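Local atomic coordinates of dihydrodipicolinate synthase (Agrobacterium tumefaciens, PDB entry 3B4U), a protein that probably catalyses the condensation of pyruvate with an aldehyde, such as aspartate semialdehyde in lysine biosynthesis, as a member of the dihydrodipicolinate synthase family of lyases. Residues B[49-57]-B[264-272]. Numbering follows the deposited sequence.
Sequences EGCSVGSRE and SDVRAPLVA
Arg267 meets Glu57 end-on, Arg267 NH1 lying 2.8 Å from Glu57 OE1 and Arg267 NH2 3.0 Å from Glu57 OE2. The carboxylate and guanidinium planes of this two-pronged salt bridge are 10° apart, the NH2 to OE2 arm tilting out of both. Arg267 NH1 also donates to Ser52 O at 2.9 Å, within the guanidinium plane, NH2 to Gly19 O, while Glu57 OE1 takes Gly54 N on its anti lone pair; these added bonds restrict the rotation of both flat groups. With CG anti to the backbone N (chi1 -172°) and a bend at chi3, the arginine chain passes alongside Ser52, where Arg267 CD packs 3.8 Å from Ser52 CB.

At its backbone end, Arg267 N gives a straight bond (169°) to the syn lone pair of Glu49 OE1, 2.9 Å away. Glu49 OE2 is salt-bridged to Lys251 of helix 246-258, and Glu49 CG touches Leu270 CD1 at 3.9 Å. A water donates to Glu49 OE1 and Arg267 O and accepts from Ser52 OG, bridging the two loops. Phe110 and Pro107 of the second subunit pack on Cys51 and Pro269. In this TIM-barrel chain, the contact ties the loop following strand 40-43, at the barrel's C-terminal end, to that between C-terminal helices 246-258 and 275-289.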
ATOM      1  N   GLU B  49      -0.746   5.853  12.058  1.00  5.45           N
ATOM      2  CA  GLU B  49      -1.090   4.529  11.589  1.00  5.56           C
ATOM      3  C   GLU B  49      -2.233   4.604  10.583  1.00  5.54           C
ATOM      4  O   GLU B  49      -3.093   3.734  10.491  1.00  5.64           O
ATOM      5  CB  GLU B  49      -1.417   3.572  12.744  1.00  5.65           C
ATOM      6  CG  GLU B  49      -0.237   3.347  13.651  1.00  6.01           C
ATOM      7  CD  GLU B  49      -0.630   2.696  14.951  1.00  6.61           C
ATOM      8  OE1 GLU B  49      -0.896   1.470  14.934  1.00  6.95           O
ATOM      9  OE2 GLU B  49      -0.641   3.403  15.987  1.00  7.00           O
ATOM     10  N   GLY B  50      -2.205   5.623   9.712  1.00  5.56           N
ATOM     11  CA  GLY B  50      -3.320   5.851   8.810  1.00  5.83           C
ATOM     12  C   GLY B  50      -3.540   4.718   7.842  1.00  6.10           C
ATOM     13  O   GLY B  50      -4.667   4.397   7.510  1.00  6.83           O
ATOM     14  N   CYS B  51      -2.471   4.066   7.436  1.00  6.02           N
ATOM     15  CA  CYS B  51      -2.556   2.877   6.576  1.00  6.60           C
ATOM     16  C   CYS B  51      -3.406   1.786   7.213  1.00  6.50           C
ATOM     17  O   CYS B  51      -4.057   1.001   6.508  1.00  7.08           O
ATOM     18  CB  CYS B  51      -1.148   2.339   6.260  1.00  6.31           C
ATOM     19  SG  CYS B  51      -0.072   2.178   7.719  1.00  7.63           S
ATOM     20  N   SER B  52      -3.419   1.739   8.545  1.00  5.73           N
ATOM     21  CA  SER B  52      -4.140   0.734   9.295  1.00  6.36           C
ATOM     22  C   SER B  52      -5.566   1.149   9.658  1.00  6.37           C
ATOM     23  O   SER B  52      -6.269   0.352  10.275  1.00  7.48           O
ATOM     24  CB  SER B  52      -3.366   0.425  10.576  1.00  6.28           C
ATOM     25  OG  SER B  52      -2.029   0.080  10.244  1.00  7.31           O
ATOM     26  N   VAL B  53      -5.965   2.373   9.356  1.00  6.38           N
ATOM     27  CA  VAL B  53      -7.281   2.889   9.640  1.00  6.11           C
ATOM     28  C   VAL B  53      -8.136   2.625   8.416  1.00  5.92           C
ATOM     29  O   VAL B  53      -7.796   2.996   7.294  1.00  6.40           O
ATOM     30  CB  VAL B  53      -7.196   4.385  10.034  1.00  6.47           C
ATOM     31  CG1 VAL B  53      -8.590   4.970  10.178  1.00  7.64           C
ATOM     32  CG2 VAL B  53      -6.390   4.541  11.317  1.00  8.42           C
ATOM     33  N   GLY B  54      -9.268   1.964   8.627  1.00  5.77           N
ATOM     34  CA  GLY B  54     -10.142   1.587   7.546  1.00  6.08           C
ATOM     35  C   GLY B  54     -10.765   2.767   6.834  1.00  5.94           C
ATOM     36  O   GLY B  54     -10.852   3.896   7.347  1.00  6.41           O
ATOM     37  N   SER B  55     -11.269   2.482   5.643  1.00  6.52           N
ATOM     38  CA  SER B  55     -11.926   3.479   4.826  1.00  7.08           C
ATOM     39  C   SER B  55     -13.247   3.946   5.428  1.00  7.53           C
ATOM     40  O   SER B  55     -13.664   5.079   5.161  1.00  9.11           O
ATOM     41  CB  SER B  55     -12.160   2.952   3.395  1.00  7.90           C
ATOM     42  OG  SER B  55     -10.904   2.781   2.756  1.00  9.68           O
ATOM     43  N   ARG B  56     -13.932   3.099   6.208  1.00  6.51           N
ATOM     44  CA  ARG B  56     -15.102   3.540   6.952  1.00  6.23           C
ATOM     45  C   ARG B  56     -14.703   4.181   8.270  1.00  6.20           C
ATOM     46  O   ARG B  56     -15.255   5.221   8.646  1.00  6.85           O
ATOM     47  CB  ARG B  56     -16.081   2.375   7.185  1.00  7.02           C
ATOM     48  CG  ARG B  56     -16.682   1.850   5.913  1.00  8.14           C
ATOM     49  CD  ARG B  56     -17.647   0.722   6.150  1.00  8.63           C
ATOM     50  NE  ARG B  56     -17.033  -0.514   6.618  1.00  8.19           N
ATOM     51  CZ  ARG B  56     -17.267  -1.063   7.803  1.00  8.67           C
ATOM     52  NH1 ARG B  56     -17.976  -0.442   8.748  1.00  9.48           N
ATOM     53  NH2 ARG B  56     -16.782  -2.256   8.046  1.00  8.67           N
ATOM     54  N   GLU B  57     -13.697   3.622   8.959  1.00  6.23           N
ATOM     55  CA  GLU B  57     -13.244   4.214  10.194  1.00  6.56           C
ATOM     56  C   GLU B  57     -12.820   5.667  10.027  1.00  6.42           C
ATOM     57  O   GLU B  57     -13.157   6.522  10.850  1.00  6.56           O
ATOM     58  CB  GLU B  57     -12.069   3.427  10.768  1.00  6.85           C
ATOM     59  CG  GLU B  57     -12.422   2.118  11.383  1.00  7.49           C
ATOM     60  CD  GLU B  57     -11.237   1.405  11.934  1.00  8.83           C
ATOM     61  OE1 GLU B  57     -10.157   1.417  11.305  1.00  9.64           O
ATOM     62  OE2 GLU B  57     -11.372   0.796  13.015  1.00 12.48           O
ATOM     63  N   SER B 264      -0.173   3.066  24.534  1.00 16.24           N
ATOM     64  CA  SER B 264       0.688   1.887  24.439  1.00 17.22           C
ATOM     65  C   SER B 264       0.371   1.126  23.166  1.00 16.39           C
ATOM     66  O   SER B 264       1.275   0.937  22.296  1.00 18.12           O
ATOM     67  CB  SER B 264       0.626   1.023  25.727  1.00 18.73           C
ATOM     68  OG  SER B 264      -0.708   0.794  26.142  1.00 25.03           O
ATOM     69  N   ASP B 265      -0.914   0.822  23.046  1.00 13.23           N
ATOM     70  CA  ASP B 265      -1.421  -0.092  22.051  1.00 12.10           C
ATOM     71  C   ASP B 265      -1.237   0.434  20.628  1.00  9.02           C
ATOM     72  O   ASP B 265      -1.503   1.609  20.329  1.00  9.31           O
ATOM     73  CB  ASP B 265      -2.904  -0.411  22.302  1.00 13.89           C
ATOM     74  CG  ASP B 265      -3.121  -1.422  23.420  1.00 19.19           C
ATOM     75  OD1 ASP B 265      -2.124  -1.947  23.935  1.00 23.19           O
ATOM     76  OD2 ASP B 265      -4.295  -1.638  23.773  1.00 22.70           O
ATOM     77  N   VAL B 266      -0.795  -0.463  19.758  1.00  7.98           N
ATOM     78  CA  VAL B 266      -0.684  -0.191  18.343  1.00  7.91           C
ATOM     79  C   VAL B 266      -1.489  -1.214  17.598  1.00  6.87           C
ATOM     80  O   VAL B 266      -1.818  -2.281  18.124  1.00  8.83           O
ATOM     81  CB  VAL B 266       0.789  -0.233  17.852  1.00  8.26           C
ATOM     82  CG1 VAL B 266       1.579   0.938  18.461  1.00 11.55           C
ATOM     83  CG2 VAL B 266       1.458  -1.576  18.142  1.00 10.32           C
ATOM     84  N   ARG B 267      -1.802  -0.925  16.358  1.00  6.49           N
ATOM     85  CA  ARG B 267      -2.537  -1.844  15.520  1.00  7.11           C
ATOM     86  C   ARG B 267      -1.579  -2.687  14.704  1.00  6.14           C
ATOM     87  O   ARG B 267      -0.563  -2.219  14.194  1.00  6.56           O
ATOM     88  CB  ARG B 267      -3.496  -1.067  14.598  1.00  7.96           C
ATOM     89  CG  ARG B 267      -4.472  -1.824  13.794  1.00 10.86           C
ATOM     90  CD  ARG B 267      -5.607  -0.900  13.351  1.00 10.90           C
ATOM     91  NE  ARG B 267      -6.747  -0.662  14.253  1.00 10.87           N
ATOM     92  CZ  ARG B 267      -7.848   0.010  13.851  1.00  8.62           C
ATOM     93  NH1 ARG B 267      -7.867   0.551  12.649  1.00  7.58           N
ATOM     94  NH2 ARG B 267      -8.921   0.177  14.620  1.00  9.79           N
ATOM     95  N   ALA B 268      -1.901  -3.962  14.555  1.00  6.29           N
ATOM     96  CA  ALA B 268      -1.161  -4.833  13.666  1.00  6.70           C
ATOM     97  C   ALA B 268      -1.126  -4.159  12.286  1.00  6.73           C
ATOM     98  O   ALA B 268      -2.098  -3.553  11.873  1.00  7.23           O
ATOM     99  CB  ALA B 268      -1.865  -6.200  13.589  1.00  7.97           C
ATOM    100  N   PRO B 269      -0.009  -4.278  11.555  1.00  6.84           N
ATOM    101  CA  PRO B 269       1.126  -5.156  11.798  1.00  7.30           C
ATOM    102  C   PRO B 269       2.248  -4.626  12.689  1.00  7.00           C
ATOM    103  O   PRO B 269       3.280  -5.291  12.825  1.00  7.80           O
ATOM    104  CB  PRO B 269       1.640  -5.352  10.381  1.00  8.45           C
ATOM    105  CG  PRO B 269       1.420  -4.014   9.771  1.00  8.26           C
ATOM    106  CD  PRO B 269       0.108  -3.584  10.264  1.00  7.27           C
ATOM    107  N   LEU B 270       2.059  -3.470  13.311  1.00  6.49           N
ATOM    108  CA  LEU B 270       2.974  -3.014  14.352  1.00  6.84           C
ATOM    109  C   LEU B 270       2.772  -3.864  15.600  1.00  7.06           C
ATOM    110  O   LEU B 270       1.720  -4.485  15.762  1.00  7.62           O
ATOM    111  CB  LEU B 270       2.759  -1.539  14.656  1.00  6.84           C
ATOM    112  CG  LEU B 270       2.923  -0.550  13.496  1.00  6.81           C
ATOM    113  CD1 LEU B 270       2.739   0.868  13.950  1.00  8.28           C
ATOM    114  CD2 LEU B 270       4.282  -0.716  12.808  1.00  9.12           C
ATOM    115  N   VAL B 271       3.783  -3.856  16.456  1.00  7.80           N
ATOM    116  CA  VAL B 271       3.703  -4.513  17.753  1.00  9.69           C
ATOM    117  C   VAL B 271       4.100  -3.550  18.867  1.00 10.88           C
ATOM    118  O   VAL B 271       4.831  -2.628  18.650  1.00 11.13           O
ATOM    119  CB  VAL B 271       4.544  -5.802  17.787  1.00 10.24           C
ATOM    120  CG1 VAL B 271       4.023  -6.814  16.727  1.00 10.57           C
ATOM    121  CG2 VAL B 271       5.987  -5.545  17.645  1.00 13.93           C
ATOM    122  N   ALA B 272       3.554  -3.816  20.050  1.00 13.57           N
ATOM    123  CA  ALA B 272       3.814  -3.092  21.286  1.00 15.04           C
ATOM    124  C   ALA B 272       5.302  -3.004  21.590  1.00 14.93           C
ATOM    125  O   ALA B 272       6.004  -3.957  21.428  1.00 13.24           O
ATOM    126  CB  ALA B 272       3.084  -3.826  22.453  1.00 17.45           C
TER
HETATM  127  O   HOH W   1      -0.706   0.059  12.598  1.00  7.05           O